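Local coordinates for protein alkaline phosphatase (Thermus thermophilus, PDB 7KWD) that probably hydrolyses phosphate monoesters as an alkaline phosphatase and binds zinc and magnesium ions in its active site, at residues V43-G48 and Q268-R273; I313-H318 and V438-Y443; V139-V144 and P245-M250. All blocks are in the same frame, centred on the assembly; numbering follows the deposited sequence.

Contacts 1 and 2 join neighbouring central strands; contact 3 packs a helix start on the next strand. Contact 1 lies in the middle, its centre about 9 Å from that of contact 2 and about 10 Å from that of contact 3. Contacts 2 and 3 do not touch, with centres about 19 Å apart. Contacts 1 and 2 are joined by backbone, Tyr46 N to Val315 O at 2.8 Å, and supply ligands to the same zinc ion. Contact 3 supplies no metal ligand. It joins contact 1 through Thr140 OG1, 2.7 Å from Glu270 OE1, behind the magnesium site. Its Thr140 side chain is about 6 Å from the magnesium ion at the nearest atoms.

Contact 1. Residues V43-G48 and Q268-R273; sequences VFVYDG and QVEAGR. With MG (magnesium ion), chain D; ZN (zinc ion), chain E.
Asp47 and Glu270 meet at the metal centre of the enzyme, where two neighbouring parallel strands bring carboxylates to one magnesium ion. Asp47 OD2 and Glu270 OE2 are 2.8 Å apart. They are not hydrogen-bonded; the shared ion holds them together. Asp47 OD2 and Glu270 OE2 both bind the magnesium ion, the latter at 2.0 Å; three waters and Thr148 complete the six ligands. Asp47 is a bridge, since its OD1 binds a zinc ion at 2.2 Å. Ser95, the predicted phosphoserine nucleophile, binds that zinc too, together with Asp317 and His318. Glu270 has CG anti to its backbone N (chi1 -161°) and an extended chain beyond. Its OE1 accepts a bond from a magnesium-bound water and another from Thr140, which probably fixes the turn of the carboxylate. A second magnesium-bound water donates to Gly272 O at 2.6 Å. Gly272 CA packs on Asp47 CB.

Four backbone hydrogen bonds hold the strands in register. The first runs from Val269 N to Val43 O at 2.8 Å, and Val269 O then accepts from Val45 N. Val45 O accepts from Ala271 N. The last runs from Asp47 N to Ala271 O at 3.1 Å. On the face away from the ions, Phe44 CE1 touches Val269 CG1 at 3.9 Å. It also reaches the methyl of Ala271, and the ring turns its edge to Ala271 N. Tyr46 CE1 lies over one face of the ring, toward its rim.

Helix 283-306 packs on Phe44 and Tyr46, and helix 247-259 on Val269 and Ala271. Helix 147-153 meets Gln268 and Glu270 on the metal side. Strands 310-325 and 135-140 flank the pair.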
ATOM      1  N   VAL A  43     -15.923  11.737 -12.148  1.00 22.95           N
ATOM      2  CA  VAL A  43     -15.348  10.665 -11.335  1.00 19.89           C
ATOM      3  C   VAL A  43     -14.222  10.017 -12.142  1.00 22.04           C
ATOM      4  O   VAL A  43     -14.473   9.435 -13.200  1.00 22.77           O
ATOM      5  CB  VAL A  43     -16.400   9.618 -10.930  1.00 22.96           C
ATOM      6  CG1 VAL A  43     -15.783   8.580  -9.987  1.00 22.47           C
ATOM      7  CG2 VAL A  43     -17.657  10.262 -10.276  1.00 25.65           C
ATOM      8  N   PHE A  44     -13.001  10.095 -11.632  1.00 22.61           N
ATOM      9  CA  PHE A  44     -11.799   9.603 -12.309  1.00 20.37           C
ATOM     10  C   PHE A  44     -11.351   8.380 -11.515  1.00 18.90           C
ATOM     11  O   PHE A  44     -10.819   8.507 -10.404  1.00 21.35           O
ATOM     12  CB  PHE A  44     -10.736  10.698 -12.377  1.00 23.10           C
ATOM     13  CG  PHE A  44      -9.560  10.360 -13.253  1.00 20.46           C
ATOM     14  CD1 PHE A  44      -9.469   9.191 -13.951  1.00 22.41           C
ATOM     15  CD2 PHE A  44      -8.471  11.259 -13.312  1.00 22.39           C
ATOM     16  CE1 PHE A  44      -8.368   8.868 -14.707  1.00 26.79           C
ATOM     17  CE2 PHE A  44      -7.358  10.958 -14.115  1.00 26.82           C
ATOM     18  CZ  PHE A  44      -7.313   9.756 -14.813  1.00 27.43           C
ATOM     19  N   VAL A  45     -11.604   7.196 -12.070  1.00 21.41           N
ATOM     20  CA  VAL A  45     -11.227   5.940 -11.417  1.00 18.14           C
ATOM     21  C   VAL A  45      -9.862   5.504 -11.933  1.00 21.85           C
ATOM     22  O   VAL A  45      -9.669   5.350 -13.141  1.00 21.88           O
ATOM     23  CB  VAL A  45     -12.260   4.841 -11.673  1.00 23.42           C
ATOM     24  CG1 VAL A  45     -11.806   3.539 -10.999  1.00 20.57           C
ATOM     25  CG2 VAL A  45     -13.625   5.287 -11.205  1.00 25.78           C
ATOM     26  N   TYR A  46      -8.924   5.296 -11.004  1.00 19.67           N
ATOM     27  CA  TYR A  46      -7.661   4.619 -11.265  1.00 17.41           C
ATOM     28  C   TYR A  46      -7.868   3.144 -10.913  1.00 22.95           C
ATOM     29  O   TYR A  46      -7.811   2.752  -9.756  1.00 22.70           O
ATOM     30  CB  TYR A  46      -6.554   5.234 -10.415  1.00 21.05           C
ATOM     31  CG  TYR A  46      -5.930   6.540 -10.885  1.00 23.50           C
ATOM     32  CD1 TYR A  46      -6.688   7.695 -11.043  1.00 21.54           C
ATOM     33  CD2 TYR A  46      -4.554   6.641 -11.069  1.00 18.54           C
ATOM     34  CE1 TYR A  46      -6.097   8.884 -11.412  1.00 25.32           C
ATOM     35  CE2 TYR A  46      -3.950   7.835 -11.425  1.00 23.32           C
ATOM     36  CZ  TYR A  46      -4.724   8.947 -11.600  1.00 28.41           C
ATOM     37  OH  TYR A  46      -4.138  10.131 -11.981  1.00 25.88           O
ATOM     38  N   ASP A  47      -8.125   2.305 -11.914  1.00 24.56           N
ATOM     39  CA  ASP A  47      -8.453   0.917 -11.647  1.00 21.47           C
ATOM     40  C   ASP A  47      -7.201   0.139 -11.248  1.00 22.82           C
ATOM     41  O   ASP A  47      -6.208   0.153 -11.967  1.00 21.51           O
ATOM     42  CB  ASP A  47      -9.105   0.276 -12.869  1.00 21.53           C
ATOM     43  CG  ASP A  47      -9.894  -0.933 -12.504  1.00 25.39           C
ATOM     44  OD1 ASP A  47      -9.271  -1.825 -11.889  1.00 21.85           O
ATOM     45  OD2 ASP A  47     -11.127  -0.973 -12.783  1.00 24.97           O
ATOM     46  N   GLY A  48      -7.256  -0.539 -10.112  1.00 20.40           N
ATOM     47  CA  GLY A  48      -6.151  -1.379  -9.666  1.00 24.33           C
ATOM     48  C   GLY A  48      -4.939  -0.652  -9.120  1.00 22.63           C
ATOM     49  O   GLY A  48      -3.883  -1.274  -8.909  1.00 22.36           O
ATOM     50  N   GLN A 268     -17.629   9.666 -16.034  1.00 23.10           N
ATOM     51  CA  GLN A 268     -16.642   8.757 -15.488  1.00 21.09           C
ATOM     52  C   GLN A 268     -15.485   8.681 -16.479  1.00 19.13           C
ATOM     53  O   GLN A 268     -15.694   8.465 -17.681  1.00 24.38           O
ATOM     54  CB  GLN A 268     -17.211   7.362 -15.242  1.00 21.04           C
ATOM     55  CG  GLN A 268     -16.202   6.450 -14.512  1.00 21.18           C
ATOM     56  CD  GLN A 268     -16.542   4.965 -14.548  1.00 25.71           C
ATOM     57  OE1 GLN A 268     -16.014   4.216 -15.361  1.00 22.78           O
ATOM     58  NE2 GLN A 268     -17.388   4.527 -13.621  1.00 21.85           N
ATOM     59  N   VAL A 269     -14.281   8.933 -15.998  1.00 21.27           N
ATOM     60  CA  VAL A 269     -13.055   8.667 -16.738  1.00 18.40           C
ATOM     61  C   VAL A 269     -12.381   7.516 -16.038  1.00 18.69           C
ATOM     62  O   VAL A 269     -12.195   7.572 -14.819  1.00 22.65           O
ATOM     63  CB  VAL A 269     -12.124   9.892 -16.765  1.00 24.88           C
ATOM     64  CG1 VAL A 269     -10.858   9.588 -17.585  1.00 22.81           C
ATOM     65  CG2 VAL A 269     -12.879  11.101 -17.296  1.00 27.82           C
ATOM     66  N   GLU A 270     -11.994   6.486 -16.794  1.00 20.08           N
ATOM     67  CA  GLU A 270     -11.345   5.325 -16.212  1.00 27.41           C
ATOM     68  C   GLU A 270      -9.971   5.103 -16.816  1.00 24.77           C
ATOM     69  O   GLU A 270      -9.838   4.931 -18.038  1.00 25.86           O
ATOM     70  CB  GLU A 270     -12.155   4.037 -16.378  1.00 25.29           C
ATOM     71  CG  GLU A 270     -11.645   2.990 -15.344  1.00 26.44           C
ATOM     72  CD  GLU A 270     -11.974   1.591 -15.748  1.00 26.71           C
ATOM     73  OE1 GLU A 270     -12.517   1.422 -16.866  1.00 27.28           O
ATOM     74  OE2 GLU A 270     -11.700   0.698 -14.950  1.00 24.58           O
ATOM     75  N   ALA A 271      -8.950   5.134 -15.966  1.00 24.45           N
ATOM     76  CA  ALA A 271      -7.630   4.621 -16.317  1.00 22.45           C
ATOM     77  C   ALA A 271      -7.681   3.155 -15.942  1.00 24.33           C
ATOM     78  O   ALA A 271      -7.212   2.730 -14.889  1.00 23.37           O
ATOM     79  CB  ALA A 271      -6.528   5.368 -15.584  1.00 25.24           C
ATOM     80  N   GLY A 272      -8.320   2.375 -16.825  1.00 22.19           N
ATOM     81  CA  GLY A 272      -8.706   1.029 -16.473  1.00 24.65           C
ATOM     82  C   GLY A 272      -7.668  -0.024 -16.652  1.00 21.87           C
ATOM     83  O   GLY A 272      -7.902  -1.183 -16.259  1.00 23.26           O
ATOM     84  N   ARG A 273      -6.519   0.299 -17.251  1.00 18.79           N
ATOM     85  CA  ARG A 273      -5.527  -0.729 -17.540  1.00 23.55           C
ATOM     86  C   ARG A 273      -4.321  -0.655 -16.615  1.00 25.70           C
ATOM     87  O   ARG A 273      -3.400  -1.482 -16.732  1.00 25.39           O
ATOM     88  CB  ARG A 273      -5.093  -0.654 -19.009  1.00 23.76           C
ATOM     89  CG  ARG A 273      -6.309  -0.705 -19.979  1.00 23.11           C
ATOM     90  CD  ARG A 273      -6.025  -1.378 -21.329  1.00 27.29           C
ATOM     91  NE  ARG A 273      -5.777  -2.808 -21.133  1.00 28.11           N
ATOM     92  CZ  ARG A 273      -5.085  -3.565 -21.974  1.00 32.28           C
ATOM     93  NH1 ARG A 273      -4.577  -3.049 -23.089  1.00 27.64           N
ATOM     94  NH2 ARG A 273      -4.909  -4.839 -21.680  1.00 32.94           N
TER
HETATM   95 MG    MG D 602     -12.177  -1.254 -14.639  1.00 33.75          MG
HETATM   96 ZN    ZN E 603     -10.884  -2.805 -10.756  1.00 37.00          ZN
HETATM   97  O   HOH W   1     -13.491  -1.269 -16.306  1.00 29.14           O
HETATM   98  O   HOH W   2     -10.184  -2.123 -15.468  1.00 25.03           O
HETATM   99  O   HOH W   3     -12.752  -3.104 -14.379  1.00 33.87           O

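Contact 2. Residues I313-H318 and V438-Y443; sequences IVVSDH and VMLLLY. With ZN (zinc ion), chain E.
Val438 packs against Ser316 and His318, beside the zinc ligands Asp317 and His318. Val438 CG2 rests 3.4 Å from Ser316 O, and Val438 CG1 lies 3.8 Å from His318 C. An alanine here would probably open a gap beside the Ser316 and His318 backbone and leave the segment leading to the zinc less firmly held. Asp317 OD2 and His318 NE2 each bind the zinc ion at 2.2 Å. Asp317 OD1 instead takes a hydrogen bond from Gly48 N and lies over one face of the His318 ring, toward its rim. The ring of His318 also stacks on His433. Ser316 OG bonds to Phe49 O.

Behind these ligands the two strands run antiparallel. Val314 and Leu441 form a hydrogen-bonded pair, with Val314 N to Leu441 O at 2.8 Å. Ser316 N bonds to Met439 O at 3.0 Å. Val314 and Leu441 point the same way, and Met439 bends at chi3 (77°), where CE meets Val314 CG1. On the other face Leu440 CD1 touches Ile313 CG2 at 3.9 Å and lies close to Val315 CG2.

Strand 40-46 pairs with strand 310-325 along its other edge, and strand 80-84 pairs with 438-443. Helix 70-75 packs on Met439 and Leu441, and helix 283-306 on Val314.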
ATOM      1  N   ILE A 313     -13.872  13.870  -8.328  1.00 21.44           N
ATOM      2  CA  ILE A 313     -13.495  12.790  -7.422  1.00 19.91           C
ATOM      3  C   ILE A 313     -12.470  11.927  -8.138  1.00 20.17           C
ATOM      4  O   ILE A 313     -12.753  11.430  -9.231  1.00 22.80           O
ATOM      5  CB  ILE A 313     -14.712  11.937  -7.006  1.00 17.88           C
ATOM      6  CG1 ILE A 313     -15.739  12.786  -6.273  1.00 21.48           C
ATOM      7  CG2 ILE A 313     -14.237  10.733  -6.163  1.00 18.39           C
ATOM      8  CD1 ILE A 313     -16.938  11.992  -5.733  1.00 23.50           C
ATOM      9  N   VAL A 314     -11.311  11.715  -7.514  1.00 20.87           N
ATOM     10  CA  VAL A 314     -10.271  10.822  -8.028  1.00 18.24           C
ATOM     11  C   VAL A 314     -10.123   9.675  -7.037  1.00 22.21           C
ATOM     12  O   VAL A 314      -9.851   9.899  -5.850  1.00 22.67           O
ATOM     13  CB  VAL A 314      -8.940  11.553  -8.240  1.00 23.16           C
ATOM     14  CG1 VAL A 314      -7.931  10.658  -8.935  1.00 23.88           C
ATOM     15  CG2 VAL A 314      -9.177  12.789  -9.059  1.00 20.19           C
ATOM     16  N   VAL A 315     -10.306   8.449  -7.514  1.00 21.68           N
ATOM     17  CA  VAL A 315     -10.405   7.313  -6.614  1.00 19.49           C
ATOM     18  C   VAL A 315      -9.838   6.077  -7.293  1.00 20.89           C
ATOM     19  O   VAL A 315     -10.022   5.864  -8.502  1.00 22.04           O
ATOM     20  CB  VAL A 315     -11.867   7.071  -6.191  1.00 19.80           C
ATOM     21  CG1 VAL A 315     -12.686   6.613  -7.377  1.00 22.23           C
ATOM     22  CG2 VAL A 315     -11.942   6.078  -5.018  1.00 20.69           C
ATOM     23  N   SER A 316      -9.164   5.255  -6.505  1.00 18.85           N
ATOM     24  CA  SER A 316      -8.826   3.908  -6.943  1.00 18.90           C
ATOM     25  C   SER A 316      -9.920   2.953  -6.488  1.00 21.66           C
ATOM     26  O   SER A 316     -10.460   3.104  -5.380  1.00 19.82           O
ATOM     27  CB  SER A 316      -7.481   3.469  -6.364  1.00 20.00           C
ATOM     28  OG  SER A 316      -7.295   2.082  -6.625  1.00 26.97           O
ATOM     29  N   ASP A 317     -10.251   1.952  -7.328  1.00 23.22           N
ATOM     30  CA  ASP A 317     -11.294   1.006  -6.915  1.00 20.36           C
ATOM     31  C   ASP A 317     -10.779  -0.161  -6.083  1.00 22.20           C
ATOM     32  O   ASP A 317     -11.570  -0.794  -5.383  1.00 19.77           O
ATOM     33  CB  ASP A 317     -12.078   0.481  -8.129  1.00 22.43           C
ATOM     34  CG  ASP A 317     -11.276  -0.394  -9.029  1.00 22.13           C
ATOM     35  OD1 ASP A 317     -10.025  -0.314  -9.072  1.00 20.07           O
ATOM     36  OD2 ASP A 317     -11.926  -1.182  -9.747  1.00 27.02           O
ATOM     37  N   HIS A 318      -9.484  -0.449  -6.146  1.00 23.78           N
ATOM     38  CA  HIS A 318      -8.803  -1.425  -5.301  1.00 23.60           C
ATOM     39  C   HIS A 318      -7.348  -1.457  -5.770  1.00 23.49           C
ATOM     40  O   HIS A 318      -7.023  -0.999  -6.875  1.00 21.47           O
ATOM     41  CB  HIS A 318      -9.379  -2.840  -5.420  1.00 17.51           C
ATOM     42  CG  HIS A 318      -9.449  -3.282  -6.834  1.00 27.90           C
ATOM     43  ND1 HIS A 318      -8.344  -3.746  -7.519  1.00 21.41           N
ATOM     44  CD2 HIS A 318     -10.447  -3.212  -7.732  1.00 29.13           C
ATOM     45  CE1 HIS A 318      -8.675  -3.984  -8.768  1.00 23.41           C
ATOM     46  NE2 HIS A 318      -9.948  -3.685  -8.912  1.00 26.76           N
ATOM     47  N   VAL A 438      -7.219   2.070  -0.402  1.00 19.22           N
ATOM     48  CA  VAL A 438      -6.629   2.803  -1.515  1.00 21.91           C
ATOM     49  C   VAL A 438      -7.147   4.242  -1.548  1.00 18.83           C
ATOM     50  O   VAL A 438      -7.989   4.656  -0.751  1.00 16.82           O
ATOM     51  CB  VAL A 438      -6.898   2.101  -2.863  1.00 25.44           C
ATOM     52  CG1 VAL A 438      -6.119   0.793  -2.900  1.00 25.49           C
ATOM     53  CG2 VAL A 438      -8.393   1.870  -3.022  1.00 23.26           C
ATOM     54  N   MET A 439      -6.603   4.985  -2.506  1.00 18.77           N
ATOM     55  CA  MET A 439      -6.751   6.434  -2.583  1.00 21.93           C
ATOM     56  C   MET A 439      -8.179   6.890  -2.843  1.00 23.05           C
ATOM     57  O   MET A 439      -8.874   6.371  -3.708  1.00 21.21           O
ATOM     58  CB  MET A 439      -5.868   6.945  -3.710  1.00 22.11           C
ATOM     59  CG  MET A 439      -6.040   8.399  -4.066  1.00 29.70           C
ATOM     60  SD  MET A 439      -4.975   8.835  -5.451  1.00 25.83           S
ATOM     61  CE  MET A 439      -5.824   8.183  -6.816  1.00 23.79           C
ATOM     62  N   LEU A 440      -8.583   7.942  -2.116  1.00 17.83           N
ATOM     63  CA  LEU A 440      -9.778   8.726  -2.426  1.00 19.01           C
ATOM     64  C   LEU A 440      -9.422  10.199  -2.281  1.00 18.99           C
ATOM     65  O   LEU A 440      -8.936  10.612  -1.221  1.00 22.00           O
ATOM     66  CB  LEU A 440     -10.934   8.392  -1.492  1.00 19.25           C
ATOM     67  CG  LEU A 440     -12.148   9.324  -1.454  1.00 20.05           C
ATOM     68  CD1 LEU A 440     -12.932   9.395  -2.784  1.00 25.27           C
ATOM     69  CD2 LEU A 440     -13.068   8.822  -0.381  1.00 24.07           C
ATOM     70  N   LEU A 441      -9.696  10.976  -3.322  1.00 20.53           N
ATOM     71  CA  LEU A 441      -9.260  12.369  -3.387  1.00 20.70           C
ATOM     72  C   LEU A 441     -10.355  13.245  -3.970  1.00 21.40           C
ATOM     73  O   LEU A 441     -10.970  12.885  -4.974  1.00 19.81           O
ATOM     74  CB  LEU A 441      -7.996  12.496  -4.245  1.00 19.08           C
ATOM     75  CG  LEU A 441      -7.554  13.832  -4.852  1.00 22.91           C
ATOM     76  CD1 LEU A 441      -6.960  14.703  -3.789  1.00 23.72           C
ATOM     77  CD2 LEU A 441      -6.505  13.559  -5.917  1.00 30.00           C
ATOM     78  N   LEU A 442     -10.538  14.421  -3.376  1.00 19.65           N
ATOM     79  CA  LEU A 442     -11.561  15.374  -3.784  1.00 24.11           C
ATOM     80  C   LEU A 442     -10.927  16.656  -4.294  1.00 24.87           C
ATOM     81  O   LEU A 442     -10.079  17.257  -3.622  1.00 22.81           O
ATOM     82  CB  LEU A 442     -12.490  15.728  -2.631  1.00 26.60           C
ATOM     83  CG  LEU A 442     -13.171  14.536  -1.953  1.00 22.00           C
ATOM     84  CD1 LEU A 442     -13.994  15.022  -0.740  1.00 24.37           C
ATOM     85  CD2 LEU A 442     -14.041  13.841  -2.934  1.00 25.42           C
ATOM     86  N   TYR A 443     -11.342  17.090  -5.471  1.00 21.72           N
ATOM     87  CA  TYR A 443     -10.762  18.285  -6.082  1.00 24.39           C
ATOM     88  C   TYR A 443     -11.924  19.198  -6.428  1.00 25.45           C
ATOM     89  O   TYR A 443     -12.672  18.948  -7.388  1.00 20.81           O
ATOM     90  CB  TYR A 443      -9.917  17.954  -7.309  1.00 25.35           C
ATOM     91  CG  TYR A 443      -9.216  19.174  -7.863  1.00 21.92           C
ATOM     92  CD1 TYR A 443      -9.847  20.020  -8.767  1.00 29.13           C
ATOM     93  CD2 TYR A 443      -7.941  19.509  -7.451  1.00 22.68           C
ATOM     94  CE1 TYR A 443      -9.219  21.157  -9.251  1.00 23.17           C
ATOM     95  CE2 TYR A 443      -7.308  20.631  -7.947  1.00 24.90           C
ATOM     96  CZ  TYR A 443      -7.949  21.445  -8.852  1.00 27.59           C
ATOM     97  OH  TYR A 443      -7.287  22.561  -9.328  1.00 26.71           O
TER
HETATM   98 ZN    ZN E 603     -10.884  -2.805 -10.756  1.00 37.00          ZN

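Contact 3. Residues V139-V144 and P245-M250; sequences VTTTTV and PSLKEM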
ATOM      1  N   VAL A 139     -15.811   7.246 -20.335  1.00 20.40           N
ATOM      2  CA  VAL A 139     -14.572   7.283 -21.097  1.00 21.07           C
ATOM      3  C   VAL A 139     -13.599   6.346 -20.432  1.00 24.94           C
ATOM      4  O   VAL A 139     -13.322   6.492 -19.229  1.00 22.44           O
ATOM      5  CB  VAL A 139     -13.983   8.709 -21.163  1.00 19.01           C
ATOM      6  CG1 VAL A 139     -12.672   8.678 -21.964  1.00 26.94           C
ATOM      7  CG2 VAL A 139     -14.960   9.653 -21.817  1.00 18.07           C
ATOM      8  N   THR A 140     -13.055   5.400 -21.197  1.00 21.65           N
ATOM      9  CA  THR A 140     -12.148   4.451 -20.560  1.00 22.04           C
ATOM     10  C   THR A 140     -11.152   3.865 -21.541  1.00 23.54           C
ATOM     11  O   THR A 140     -11.350   3.924 -22.748  1.00 26.80           O
ATOM     12  CB  THR A 140     -12.939   3.307 -19.915  1.00 25.80           C
ATOM     13  OG1 THR A 140     -12.048   2.324 -19.394  1.00 26.33           O
ATOM     14  CG2 THR A 140     -13.845   2.654 -20.952  1.00 26.20           C
ATOM     15  N   THR A 141     -10.069   3.311 -20.998  1.00 22.22           N
ATOM     16  CA  THR A 141      -9.103   2.562 -21.786  1.00 22.92           C
ATOM     17  C   THR A 141      -9.418   1.071 -21.829  1.00 24.02           C
ATOM     18  O   THR A 141      -8.754   0.339 -22.574  1.00 26.02           O
ATOM     19  CB  THR A 141      -7.678   2.752 -21.239  1.00 27.14           C
ATOM     20  OG1 THR A 141      -7.645   2.389 -19.850  1.00 24.62           O
ATOM     21  CG2 THR A 141      -7.208   4.188 -21.411  1.00 30.06           C
ATOM     22  N   THR A 142     -10.392   0.599 -21.045  1.00 23.41           N
ATOM     23  CA  THR A 142     -10.886  -0.751 -21.238  1.00 24.21           C
ATOM     24  C   THR A 142     -11.906  -0.761 -22.375  1.00 24.00           C
ATOM     25  O   THR A 142     -12.259   0.289 -22.937  1.00 24.63           O
ATOM     26  CB  THR A 142     -11.526  -1.297 -19.956  1.00 22.23           C
ATOM     27  OG1 THR A 142     -12.712  -0.543 -19.666  1.00 23.97           O
ATOM     28  CG2 THR A 142     -10.562  -1.212 -18.757  1.00 24.70           C
ATOM     29  N   THR A 143     -12.424  -1.958 -22.691  1.00 27.54           N
ATOM     30  CA  THR A 143     -13.658  -2.047 -23.459  1.00 23.55           C
ATOM     31  C   THR A 143     -14.685  -1.128 -22.815  1.00 24.11           C
ATOM     32  O   THR A 143     -14.769  -1.022 -21.588  1.00 27.48           O
ATOM     33  CB  THR A 143     -14.195  -3.479 -23.513  1.00 21.22           C
ATOM     34  OG1 THR A 143     -14.307  -3.978 -22.190  1.00 27.59           O
ATOM     35  CG2 THR A 143     -13.253  -4.381 -24.324  1.00 25.96           C
ATOM     36  N   VAL A 144     -15.436  -0.416 -23.655  1.00 22.70           N
ATOM     37  CA  VAL A 144     -16.313   0.614 -23.134  1.00 22.69           C
ATOM     38  C   VAL A 144     -17.432   0.013 -22.300  1.00 25.71           C
ATOM     39  O   VAL A 144     -18.009   0.701 -21.442  1.00 24.35           O
ATOM     40  CB  VAL A 144     -16.821   1.452 -24.319  1.00 25.01           C
ATOM     41  CG1 VAL A 144     -17.863   0.646 -25.149  1.00 26.57           C
ATOM     42  CG2 VAL A 144     -17.394   2.741 -23.799  1.00 31.34           C
ATOM     43  N   PRO A 245      -6.223   6.168 -29.611  1.00 25.87           N
ATOM     44  CA  PRO A 245      -6.167   7.419 -28.841  1.00 28.82           C
ATOM     45  C   PRO A 245      -5.572   7.170 -27.465  1.00 28.71           C
ATOM     46  O   PRO A 245      -5.579   6.048 -26.953  1.00 29.37           O
ATOM     47  CB  PRO A 245      -7.625   7.870 -28.762  1.00 31.80           C
ATOM     48  CG  PRO A 245      -8.451   6.618 -28.968  1.00 36.75           C
ATOM     49  CD  PRO A 245      -7.581   5.578 -29.633  1.00 26.87           C
ATOM     50  N   SER A 246      -4.971   8.219 -26.915  1.00 25.91           N
ATOM     51  CA  SER A 246      -4.622   8.254 -25.502  1.00 28.91           C
ATOM     52  C   SER A 246      -5.875   8.520 -24.670  1.00 26.97           C
ATOM     53  O   SER A 246      -6.880   9.037 -25.161  1.00 28.38           O
ATOM     54  CB  SER A 246      -3.594   9.359 -25.225  1.00 28.20           C
ATOM     55  OG  SER A 246      -4.150  10.632 -25.548  1.00 24.35           O
ATOM     56  N   LEU A 247      -5.808   8.198 -23.383  1.00 26.63           N
ATOM     57  CA  LEU A 247      -6.937   8.566 -22.529  1.00 21.84           C
ATOM     58  C   LEU A 247      -7.213  10.069 -22.630  1.00 28.69           C
ATOM     59  O   LEU A 247      -8.374  10.497 -22.741  1.00 25.21           O
ATOM     60  CB  LEU A 247      -6.669   8.122 -21.101  1.00 24.35           C
ATOM     61  CG  LEU A 247      -7.874   8.264 -20.149  1.00 23.61           C
ATOM     62  CD1 LEU A 247      -9.085   7.532 -20.668  1.00 23.19           C
ATOM     63  CD2 LEU A 247      -7.461   7.737 -18.769  1.00 26.04           C
ATOM     64  N   LYS A 248      -6.151  10.884 -22.641  1.00 25.22           N
ATOM     65  CA  LYS A 248      -6.331  12.330 -22.751  1.00 20.98           C
ATOM     66  C   LYS A 248      -7.126  12.702 -23.991  1.00 23.02           C
ATOM     67  O   LYS A 248      -8.058  13.529 -23.926  1.00 21.78           O
ATOM     68  CB  LYS A 248      -4.962  13.030 -22.786  1.00 24.74           C
ATOM     69  CG  LYS A 248      -5.053  14.567 -22.927  1.00 31.25           C
ATOM     70  CD  LYS A 248      -3.632  15.151 -23.007  1.00 37.20           C
ATOM     71  CE  LYS A 248      -3.607  16.681 -22.942  1.00 39.67           C
ATOM     72  NZ  LYS A 248      -2.201  17.161 -23.134  1.00 47.04           N
ATOM     73  N   GLU A 249      -6.762  12.129 -25.142  1.00 22.95           N
ATOM     74  CA  GLU A 249      -7.457  12.467 -26.386  1.00 31.37           C
ATOM     75  C   GLU A 249      -8.941  12.154 -26.289  1.00 27.03           C
ATOM     76  O   GLU A 249      -9.777  12.868 -26.850  1.00 29.21           O
ATOM     77  CB  GLU A 249      -6.837  11.709 -27.571  1.00 27.26           C
ATOM     78  CG  GLU A 249      -5.536  12.353 -28.089  1.00 34.35           C
ATOM     79  CD  GLU A 249      -4.745  11.500 -29.089  1.00 33.59           C
ATOM     80  OE1 GLU A 249      -4.743  10.244 -29.012  1.00 30.98           O
ATOM     81  OE2 GLU A 249      -4.102  12.112 -29.955  1.00 46.22           O
ATOM     82  N   MET A 250      -9.283  11.063 -25.614  1.00 27.90           N
ATOM     83  CA  MET A 250     -10.691  10.711 -25.454  1.00 21.88           C
ATOM     84  C   MET A 250     -11.393  11.698 -24.527  1.00 21.52           C
ATOM     85  O   MET A 250     -12.485  12.177 -24.845  1.00 21.04           O
ATOM     86  CB  MET A 250     -10.802   9.274 -24.934  1.00 18.93           C
ATOM     87  CG  MET A 250     -10.493   8.225 -26.010  1.00 26.68           C
ATOM     88  SD  MET A 250     -10.864   6.530 -25.560  1.00 27.00           S
ATOM     89  CE  MET A 250      -9.569   5.966 -24.659  1.00 24.82           C
TER
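Val139 and Met250 form the tight part of this contact. Val139 CG1 lies 3.6 Å from Met250 CB, and the two side chains slide past each other in opposite directions. The methionine has CG anti to its carbonyl carbon (chi1 -74°), and the chain bends at chi3 (-82°), which places CE. This methyl ends 3.3 Å from Thr140 O, the shortest approach between the segments. Leu247 fills in beside it more loosely. Its CD1 is 4.0 Å from Val139 CG1 and 3.9 Å from Thr141 CG2. Thr141 and Leu247 meet at about a right angle. No hydrogen bond crosses between the segments, so apolar packing carries the contact.

The other side of the helix is quite different. Ser246, Lys248 and Glu249 are partly exposed and make no contact with 139-144. Ser246 and Glu249 form a capping box at the helix start. Glu249 N donates to Ser246 OG at 3.0 Å, and Ser246 N donates back to Glu249 OE1 at 2.9 Å. Ser246 at the N-cap thus takes up the Glu249 amide in the first turn of the helix, and the Glu249 carboxylate takes up the N-cap amide.

On the strand side Thr140 faces the metal site. Thr140 OG1 accepts from Thr142 N at 2.9 Å, which makes an ST turn as the chain leaves the strand. The same hydroxyl bonds to Glu270, a magnesium ligand. Thr140 is therefore a second-shell residue, and the Met250 methyl lies against its carbonyl.

Leu247 also reaches Val269 and Ala271 of strand 265-271, and Met250 reaches Leu178 of strand 176-178. A helix start packed by its apolar residues on neighbouring parallel strands fits the layered alpha/beta fold of the alkaline phosphatase family.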